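Long-range contacts in putative phosphatase (Bacteroides thetaiotaomicron, PDB 3KYA), which binds zinc ions and may act as a phosphatase, although its substrate is not established: residues A[187-192]-A[210-215]; A[245-250]-A[263-268]. All blocks are in the same frame, centred on the assembly; numbering follows the deposited sequence.

Contact 1 of 2, residues A[187-192]-A[210-215]; sequences RIRSIA and AIDYDG. With EDO (1,2-ethanediol), chain B.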
ATOM      1  N   ARG A 187      11.644 -32.566 -21.115  1.00 16.28           N
ATOM      2  CA  ARG A 187      10.722 -31.517 -20.679  1.00 16.23           C
ATOM      3  C   ARG A 187      10.192 -31.840 -19.277  1.00 15.78           C
ATOM      4  O   ARG A 187       9.077 -32.337 -19.126  1.00 16.51           O
ATOM      5  CB  ARG A 187       9.561 -31.368 -21.667  1.00 16.67           C
ATOM      6  CG  ARG A 187       9.979 -31.039 -23.101  1.00 16.97           C
ATOM      7  CD  ARG A 187       8.813 -30.446 -23.865  1.00 16.93           C
ATOM      8  NE  ARG A 187       8.456 -29.158 -23.275  1.00 16.04           N
ATOM      9  CZ  ARG A 187       7.324 -28.496 -23.495  1.00 16.67           C
ATOM     10  NH1 ARG A 187       6.405 -28.982 -24.305  1.00 17.82           N
ATOM     11  NH2 ARG A 187       7.113 -27.342 -22.891  1.00 17.06           N
ATOM     12  N   ILE A 188      10.998 -31.549 -18.258  1.00 14.71           N
ATOM     13  CA  ILE A 188      10.645 -31.805 -16.856  1.00 14.18           C
ATOM     14  C   ILE A 188      10.006 -30.520 -16.319  1.00 14.24           C
ATOM     15  O   ILE A 188      10.583 -29.440 -16.439  1.00 14.67           O
ATOM     16  CB  ILE A 188      11.880 -32.233 -16.026  1.00 14.11           C
ATOM     17  CG1 ILE A 188      12.729 -33.266 -16.784  1.00 15.37           C
ATOM     18  CG2 ILE A 188      11.456 -32.745 -14.628  1.00 13.48           C
ATOM     19  CD1 ILE A 188      11.998 -34.559 -17.221  1.00 13.25           C
ATOM     20  N   ARG A 189       8.810 -30.634 -15.740  1.00 13.92           N
ATOM     21  CA  ARG A 189       8.010 -29.464 -15.364  1.00 13.84           C
ATOM     22  C   ARG A 189       7.859 -29.119 -13.874  1.00 13.71           C
ATOM     23  O   ARG A 189       7.681 -27.947 -13.536  1.00 14.29           O
ATOM     24  CB  ARG A 189       6.609 -29.634 -15.966  1.00 13.54           C
ATOM     25  CG  ARG A 189       6.563 -29.765 -17.509  1.00 14.12           C
ATOM     26  CD  ARG A 189       7.168 -28.560 -18.244  1.00 14.63           C
ATOM     27  NE  ARG A 189       6.636 -27.277 -17.772  1.00 13.01           N
ATOM     28  CZ  ARG A 189       5.768 -26.482 -18.411  1.00 14.11           C
ATOM     29  NH1 ARG A 189       5.283 -26.784 -19.609  1.00 14.61           N
ATOM     30  NH2 ARG A 189       5.400 -25.333 -17.847  1.00 12.73           N
ATOM     31  N   SER A 190       7.915 -30.104 -12.983  1.00 13.84           N
ATOM     32  CA  SER A 190       7.738 -29.810 -11.559  1.00 13.58           C
ATOM     33  C   SER A 190       8.189 -30.924 -10.652  1.00 13.54           C
ATOM     34  O   SER A 190       8.258 -32.095 -11.047  1.00 12.93           O
ATOM     35  CB  SER A 190       6.270 -29.489 -11.216  1.00 14.00           C
ATOM     36  OG  SER A 190       5.420 -30.616 -11.358  1.00 14.39           O
ATOM     37  N   ILE A 191       8.493 -30.511  -9.427  1.00 12.87           N
ATOM     38  CA  ILE A 191       8.898 -31.401  -8.358  1.00 13.14           C
ATOM     39  C   ILE A 191       8.006 -31.157  -7.145  1.00 13.12           C
ATOM     40  O   ILE A 191       7.811 -30.000  -6.730  1.00 13.35           O
ATOM     41  CB  ILE A 191      10.375 -31.170  -7.952  1.00 13.35           C
ATOM     42  CG1 ILE A 191      11.325 -31.642  -9.050  1.00 14.60           C
ATOM     43  CG2 ILE A 191      10.686 -31.912  -6.642  1.00 12.30           C
ATOM     44  CD1 ILE A 191      12.811 -31.252  -8.809  1.00 16.38           C
ATOM     45  N   ALA A 192       7.456 -32.239  -6.599  1.00 12.36           N
ATOM     46  CA  ALA A 192       6.667 -32.201  -5.372  1.00 12.56           C
ATOM     47  C   ALA A 192       7.058 -33.416  -4.525  1.00 12.87           C
ATOM     48  O   ALA A 192       7.835 -34.270  -4.977  1.00 12.63           O
ATOM     49  CB  ALA A 192       5.146 -32.183  -5.664  1.00 11.96           C
ATOM     50  N   ALA A 210       6.548 -34.188 -12.554  1.00 15.22           N
ATOM     51  CA  ALA A 210       5.684 -33.992 -13.721  1.00 15.24           C
ATOM     52  C   ALA A 210       6.512 -33.696 -14.979  1.00 15.51           C
ATOM     53  O   ALA A 210       7.492 -32.940 -14.925  1.00 15.41           O
ATOM     54  CB  ALA A 210       4.651 -32.837 -13.456  1.00 14.72           C
ATOM     55  N   ILE A 211       6.122 -34.293 -16.110  1.00 15.32           N
ATOM     56  CA  ILE A 211       6.816 -34.092 -17.377  1.00 15.83           C
ATOM     57  C   ILE A 211       5.794 -33.717 -18.467  1.00 15.75           C
ATOM     58  O   ILE A 211       4.623 -34.041 -18.336  1.00 15.73           O
ATOM     59  CB  ILE A 211       7.639 -35.332 -17.810  1.00 16.19           C
ATOM     60  CG1 ILE A 211       6.719 -36.509 -18.191  1.00 17.41           C
ATOM     61  CG2 ILE A 211       8.626 -35.721 -16.702  1.00 16.72           C
ATOM     62  CD1 ILE A 211       7.448 -37.652 -18.838  1.00 22.31           C
ATOM     63  N   ASP A 212       6.268 -33.065 -19.526  1.00 15.82           N
ATOM     64  CA  ASP A 212       5.419 -32.514 -20.618  1.00 15.95           C
ATOM     65  C   ASP A 212       5.683 -33.312 -21.891  1.00 16.03           C
ATOM     66  O   ASP A 212       6.670 -33.076 -22.594  1.00 16.73           O
ATOM     67  CB  ASP A 212       5.756 -31.030 -20.809  1.00 15.92           C
ATOM     68  CG  ASP A 212       4.655 -30.240 -21.519  1.00 16.99           C
ATOM     69  OD1 ASP A 212       3.891 -30.829 -22.313  1.00 14.67           O
ATOM     70  OD2 ASP A 212       4.569 -29.009 -21.262  1.00 17.94           O
ATOM     71  N   TYR A 213       4.795 -34.252 -22.198  1.00 16.12           N
ATOM     72  CA  TYR A 213       5.034 -35.192 -23.284  1.00 16.12           C
ATOM     73  C   TYR A 213       3.743 -35.609 -23.984  1.00 16.19           C
ATOM     74  O   TYR A 213       2.684 -35.655 -23.362  1.00 15.33           O
ATOM     75  CB  TYR A 213       5.751 -36.413 -22.671  1.00 16.68           C
ATOM     76  CG  TYR A 213       6.094 -37.555 -23.608  1.00 16.60           C
ATOM     77  CD1 TYR A 213       7.057 -37.407 -24.597  1.00 16.86           C
ATOM     78  CD2 TYR A 213       5.507 -38.810 -23.446  1.00 17.32           C
ATOM     79  CE1 TYR A 213       7.390 -38.461 -25.442  1.00 16.51           C
ATOM     80  CE2 TYR A 213       5.826 -39.866 -24.288  1.00 16.66           C
ATOM     81  CZ  TYR A 213       6.769 -39.688 -25.282  1.00 16.85           C
ATOM     82  OH  TYR A 213       7.085 -40.740 -26.114  1.00 18.83           O
ATOM     83  N   ASP A 214       3.842 -35.877 -25.285  1.00 16.81           N
ATOM     84  CA  ASP A 214       2.697 -36.326 -26.100  1.00 17.69           C
ATOM     85  C   ASP A 214       3.113 -37.309 -27.215  1.00 17.85           C
ATOM     86  O   ASP A 214       2.414 -37.442 -28.224  1.00 17.47           O
ATOM     87  CB  ASP A 214       1.960 -35.120 -26.704  1.00 18.24           C
ATOM     88  CG  ASP A 214       2.796 -34.368 -27.721  1.00 20.17           C
ATOM     89  OD1 ASP A 214       3.905 -34.838 -28.059  1.00 22.21           O
ATOM     90  OD2 ASP A 214       2.336 -33.310 -28.194  1.00 23.23           O
ATOM     91  N   GLY A 215       4.240 -37.996 -27.023  1.00 17.89           N
ATOM     92  CA  GLY A 215       4.770 -38.936 -28.019  1.00 18.51           C
ATOM     93  C   GLY A 215       3.972 -40.218 -28.204  1.00 19.00           C
ATOM     94  O   GLY A 215       4.214 -40.973 -29.156  1.00 19.14           O
TER
HETATM   95  C1  EDO B   1       2.748 -27.019 -23.553  1.00 34.88           C
HETATM   96  O1  EDO B   1       4.058 -27.209 -22.989  1.00 35.84           O
HETATM   97  C2  EDO B   1       2.150 -28.362 -23.961  1.00 32.13           C
HETATM   98  O2  EDO B   1       1.675 -29.080 -22.818  1.00 33.10           O
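Asp-212 OD2 is gripped by both arginines of 187-192 and by a bound ethanediol. Arg-189 NH1 reaches this oxygen at 2.9 Å, on the anti lone pair that faces away from OD1; the bond is bent, with 133° at the hydrogen, and OD2 is tilted from the guanidinium plane. Arg-187 engages the same oxygen differently. Its guanidinium stacks on the carboxylate with the planes 20° apart. NH2 lies 3.5 Å from OD2, but the oxygen sits over the guanidinium face, well out of its plane, and no N-H points at it: the attraction is between charges alone. The chain of Arg-187 bends at chi3 (65°), which turns NE toward its other salt-bridge partner, Asp-159. The ethanediol, probably from the crystallisation liquor, accepts from Arg-187 NH2 through O1 at 3.1 Å; O1 also donates to OD2, while O2 donates to Asp-212 OD1 at 2.9 Å.

The backbones run antiparallel. Arg-187 O receives Asp-212 N at 2.9 Å, and Ser-190 O receives Ala-210 N at 3.1 Å. Ala-210 O is shared: Arg-189 N donates at 2.8 Å and Ser-190 N adds a weak bond, the evidence for a classic beta bulge. Ile-188 CD1 packs on Ile-211 CG2 at 3.6 Å on one side of the sheet; Ser-190 OG and Ala-210 CB meet on the other, OG being hydrogen-bonded to Ala-252 N.

Glu-312 also pairs with Arg-189 NH1. With Asp-159, three carboxylates are paired with two guanidiniums, which probably offsets the charge of the buried Arg-189 and Asp-212 where the strand pair ends.

Contact 2 of 2, residues A[245-250]-A[263-268]; sequences AYKQCN and FNSYEK. With EDO (1,2-ethanediol), chain B.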
ATOM      1  N   ALA A 245      -0.578 -41.187 -16.657  1.00 15.09           N
ATOM      2  CA  ALA A 245      -0.319 -40.939 -18.067  1.00 15.05           C
ATOM      3  C   ALA A 245      -1.574 -40.467 -18.802  1.00 15.25           C
ATOM      4  O   ALA A 245      -2.557 -41.210 -18.883  1.00 14.92           O
ATOM      5  CB  ALA A 245       0.214 -42.206 -18.748  1.00 14.85           C
ATOM      6  N   TYR A 246      -1.533 -39.227 -19.293  1.00 15.31           N
ATOM      7  CA  TYR A 246      -2.573 -38.703 -20.186  1.00 15.35           C
ATOM      8  C   TYR A 246      -1.823 -38.054 -21.356  1.00 15.57           C
ATOM      9  O   TYR A 246      -1.657 -38.687 -22.403  1.00 15.78           O
ATOM     10  CB  TYR A 246      -3.559 -37.760 -19.489  1.00 15.48           C
ATOM     11  CG  TYR A 246      -4.638 -37.299 -20.445  1.00 14.85           C
ATOM     12  CD1 TYR A 246      -5.608 -38.193 -20.899  1.00 16.13           C
ATOM     13  CD2 TYR A 246      -4.666 -36.002 -20.928  1.00 14.61           C
ATOM     14  CE1 TYR A 246      -6.591 -37.801 -21.795  1.00 15.45           C
ATOM     15  CE2 TYR A 246      -5.659 -35.592 -21.831  1.00 15.93           C
ATOM     16  CZ  TYR A 246      -6.611 -36.504 -22.262  1.00 16.48           C
ATOM     17  OH  TYR A 246      -7.594 -36.125 -23.151  1.00 16.39           O
ATOM     18  N   LYS A 247      -1.362 -36.819 -21.161  1.00 15.39           N
ATOM     19  CA  LYS A 247      -0.516 -36.096 -22.111  1.00 15.69           C
ATOM     20  C   LYS A 247      -0.412 -34.631 -21.720  1.00 15.42           C
ATOM     21  O   LYS A 247      -1.276 -34.106 -21.016  1.00 15.71           O
ATOM     22  CB  LYS A 247      -1.022 -36.159 -23.561  1.00 16.22           C
ATOM     23  CG  LYS A 247      -2.386 -35.535 -23.800  1.00 16.86           C
ATOM     24  CD  LYS A 247      -2.767 -35.591 -25.283  1.00 18.97           C
ATOM     25  CE  LYS A 247      -4.164 -35.097 -25.496  1.00 20.56           C
ATOM     26  NZ  LYS A 247      -4.576 -35.115 -26.933  1.00 20.31           N
ATOM     27  N   GLN A 248       0.645 -33.985 -22.191  1.00 15.08           N
ATOM     28  CA  GLN A 248       0.815 -32.539 -22.043  1.00 15.01           C
ATOM     29  C   GLN A 248       0.630 -31.989 -20.628  1.00 14.78           C
ATOM     30  O   GLN A 248      -0.028 -30.958 -20.418  1.00 14.47           O
ATOM     31  CB  GLN A 248      -0.159 -31.846 -23.008  1.00 14.93           C
ATOM     32  CG  GLN A 248       0.066 -32.240 -24.453  1.00 16.28           C
ATOM     33  CD  GLN A 248      -0.915 -31.580 -25.388  1.00 16.01           C
ATOM     34  OE1 GLN A 248      -2.124 -31.722 -25.238  1.00 18.39           O
ATOM     35  NE2 GLN A 248      -0.399 -30.857 -26.358  1.00 17.39           N
ATOM     36  N   CYS A 249       1.207 -32.678 -19.651  1.00 14.78           N
ATOM     37  CA  CYS A 249       1.144 -32.215 -18.264  1.00 14.85           C
ATOM     38  C   CYS A 249       2.130 -31.057 -18.068  1.00 14.79           C
ATOM     39  O   CYS A 249       3.241 -31.085 -18.604  1.00 14.92           O
ATOM     40  CB  CYS A 249       1.464 -33.360 -17.318  1.00 14.92           C
ATOM     41  SG  CYS A 249       1.269 -32.961 -15.586  1.00 15.50           S
ATOM     42  N   ASN A 250       1.729 -30.037 -17.308  1.00 15.07           N
ATOM     43  CA  ASN A 250       2.587 -28.879 -17.042  1.00 14.76           C
ATOM     44  C   ASN A 250       2.991 -28.791 -15.560  1.00 14.71           C
ATOM     45  O   ASN A 250       3.716 -27.881 -15.176  1.00 15.26           O
ATOM     46  CB  ASN A 250       1.897 -27.569 -17.438  1.00 14.72           C
ATOM     47  CG  ASN A 250       1.254 -27.624 -18.827  1.00 15.70           C
ATOM     48  OD1 ASN A 250       0.090 -27.247 -18.979  1.00 16.36           O
ATOM     49  ND2 ASN A 250       1.990 -28.127 -19.826  1.00 13.26           N
ATOM     50  N   PHE A 263      -2.899 -32.772 -10.799  1.00 14.63           N
ATOM     51  CA  PHE A 263      -2.080 -32.551 -11.991  1.00 14.62           C
ATOM     52  C   PHE A 263      -3.005 -32.192 -13.170  1.00 14.85           C
ATOM     53  O   PHE A 263      -4.205 -32.501 -13.141  1.00 14.70           O
ATOM     54  CB  PHE A 263      -1.160 -33.740 -12.293  1.00 14.81           C
ATOM     55  CG  PHE A 263      -1.884 -34.996 -12.679  1.00 14.68           C
ATOM     56  CD1 PHE A 263      -2.408 -35.836 -11.714  1.00 14.20           C
ATOM     57  CD2 PHE A 263      -2.001 -35.353 -14.011  1.00 14.28           C
ATOM     58  CE1 PHE A 263      -3.072 -36.996 -12.073  1.00 15.65           C
ATOM     59  CE2 PHE A 263      -2.685 -36.511 -14.388  1.00 14.34           C
ATOM     60  CZ  PHE A 263      -3.212 -37.333 -13.419  1.00 14.92           C
ATOM     61  N   ASN A 264      -2.457 -31.515 -14.179  1.00 14.85           N
ATOM     62  CA  ASN A 264      -3.272 -31.059 -15.315  1.00 14.88           C
ATOM     63  C   ASN A 264      -2.879 -31.632 -16.671  1.00 14.93           C
ATOM     64  O   ASN A 264      -2.003 -32.485 -16.782  1.00 15.13           O
ATOM     65  CB  ASN A 264      -3.184 -29.526 -15.439  1.00 14.78           C
ATOM     66  CG  ASN A 264      -1.920 -29.067 -16.169  1.00 15.25           C
ATOM     67  OD1 ASN A 264      -0.828 -29.632 -15.983  1.00 16.63           O
ATOM     68  ND2 ASN A 264      -2.060 -28.036 -16.998  1.00 14.59           N
ATOM     69  N   SER A 265      -3.600 -31.173 -17.696  1.00 14.81           N
ATOM     70  CA  SER A 265      -3.223 -31.363 -19.078  1.00 14.61           C
ATOM     71  C   SER A 265      -3.533 -30.048 -19.795  1.00 14.83           C
ATOM     72  O   SER A 265      -4.605 -29.451 -19.607  1.00 14.64           O
ATOM     73  CB  SER A 265      -3.953 -32.513 -19.765  1.00 15.62           C
ATOM     74  OG  SER A 265      -3.615 -32.546 -21.148  1.00 15.36           O
ATOM     75  N   TYR A 266      -2.579 -29.601 -20.595  1.00 14.37           N
ATOM     76  CA  TYR A 266      -2.738 -28.432 -21.451  1.00 14.81           C
ATOM     77  C   TYR A 266      -3.824 -28.619 -22.527  1.00 15.02           C
ATOM     78  O   TYR A 266      -4.459 -27.645 -22.962  1.00 14.48           O
ATOM     79  CB  TYR A 266      -1.376 -28.160 -22.079  1.00 15.09           C
ATOM     80  CG  TYR A 266      -1.270 -27.319 -23.336  1.00 15.82           C
ATOM     81  CD1 TYR A 266      -1.464 -27.885 -24.592  1.00 16.52           C
ATOM     82  CD2 TYR A 266      -0.840 -26.001 -23.275  1.00 17.18           C
ATOM     83  CE1 TYR A 266      -1.304 -27.146 -25.739  1.00 17.85           C
ATOM     84  CE2 TYR A 266      -0.665 -25.254 -24.417  1.00 17.66           C
ATOM     85  CZ  TYR A 266      -0.895 -25.831 -25.641  1.00 18.49           C
ATOM     86  OH  TYR A 266      -0.728 -25.093 -26.765  1.00 22.40           O
ATOM     87  N   GLU A 267      -4.031 -29.860 -22.955  1.00 14.92           N
ATOM     88  CA  GLU A 267      -5.008 -30.157 -24.027  1.00 15.55           C
ATOM     89  C   GLU A 267      -6.301 -29.331 -23.905  1.00 15.56           C
ATOM     90  O   GLU A 267      -6.608 -28.501 -24.782  1.00 15.98           O
ATOM     91  CB  GLU A 267      -5.350 -31.641 -24.050  1.00 15.34           C
ATOM     92  CG  GLU A 267      -6.264 -32.005 -25.236  1.00 16.12           C
ATOM     93  CD  GLU A 267      -6.958 -33.337 -25.080  1.00 17.37           C
ATOM     94  OE1 GLU A 267      -7.292 -33.720 -23.937  1.00 17.11           O
ATOM     95  OE2 GLU A 267      -7.192 -33.992 -26.119  1.00 19.16           O
ATOM     96  N   LYS A 268      -7.052 -29.564 -22.831  1.00 16.07           N
ATOM     97  CA  LYS A 268      -8.293 -28.820 -22.551  1.00 16.60           C
ATOM     98  C   LYS A 268      -8.224 -28.062 -21.220  1.00 16.64           C
ATOM     99  O   LYS A 268      -9.218 -27.510 -20.754  1.00 16.20           O
ATOM    100  CB  LYS A 268      -9.480 -29.775 -22.519  1.00 16.96           C
ATOM    101  CG  LYS A 268      -9.760 -30.465 -23.839  1.00 17.87           C
ATOM    102  CD  LYS A 268     -10.857 -31.499 -23.662  1.00 21.08           C
ATOM    103  CE  LYS A 268     -11.256 -32.116 -24.985  1.00 23.52           C
ATOM    104  NZ  LYS A 268     -12.220 -33.233 -24.803  1.00 26.11           N
TER
HETATM  105  C1  EDO B   1       2.748 -27.019 -23.553  1.00 34.88           C
HETATM  106  O1  EDO B   1       4.058 -27.209 -22.989  1.00 35.84           O
HETATM  107  C2  EDO B   1       2.150 -28.362 -23.961  1.00 32.13           C
HETATM  108  O2  EDO B   1       1.675 -29.080 -22.818  1.00 33.10           O
HETATM  109  O   HOH W   1      -1.581 -34.861 -18.234  1.00 15.47           O
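Glu-267 brings its two carboxylate oxygens to different residues of 245-250. Tyr-246 OH donates to OE1 at 2.5 Å, meeting it on the syn side, and the side chains cross at about a right angle. Lys-247 NZ forms a salt bridge to OE2 at 3.0 Å, coming from above the carboxylate plane (68° out of it); its chain is extended beyond CG. Gln-270 NE2 is a further donor to OE1.

Ser-265 OG, anti to its backbone N (chi1 175°), donates to Lys-247 O at 2.8 Å and accepts from Glu-267 N, an ST turn. A water donates both to Lys-247 O and to Asn-264 O, bridging the two backbones. Tyr-266 N donates to Gln-248 O at 2.9 Å in an almost straight bond (173°). The Asn-264 amide holds Asn-250 twice: OD1 accepts from the backbone N in plane on a lone pair at 2.9 Å, and ND2 donates to the side-chain OD1 at 3.0 Å, from above that carbonyl's plane.

Further packing accompanies these bonds. Gln-248 NE2 approaches Tyr-266 CD1 at 3.6 Å, ethanediol C2 lies over one face of the Tyr-266 ring, toward its rim, and Cys-249 SG touches Phe-263 CB at 4.2 Å.

Here the chain leaves strand 240-246, the edge of one four-stranded antiparallel sheet, and meets strand 261-265 of the next, as at the junction between neighbouring blades of a beta-propeller.

Following the chain from the N terminus, contact 1 closes first, pairing strand 188-193 with strand 206-211 after a 17-residue excursion. The chain then passes through strand 220-227 to strand 240-246, the last of that four-stranded sheet, at whose end contact 2 opens; its 12-residue excursion includes strand 252-254, the first of the next sheet. The contacts are thus in series, neither nesting nor crossing, yet their centres are 9 Å apart. Tyr-213 O and Gln-248 N, 2.9 Å apart, probably form a hydrogen bond between them, and the same ethanediol touches both. Contact 1 joins strands within one sheet, whereas contact 2 ties that sheet to its successor, consistent with consecutive blades of a six-bladed propeller.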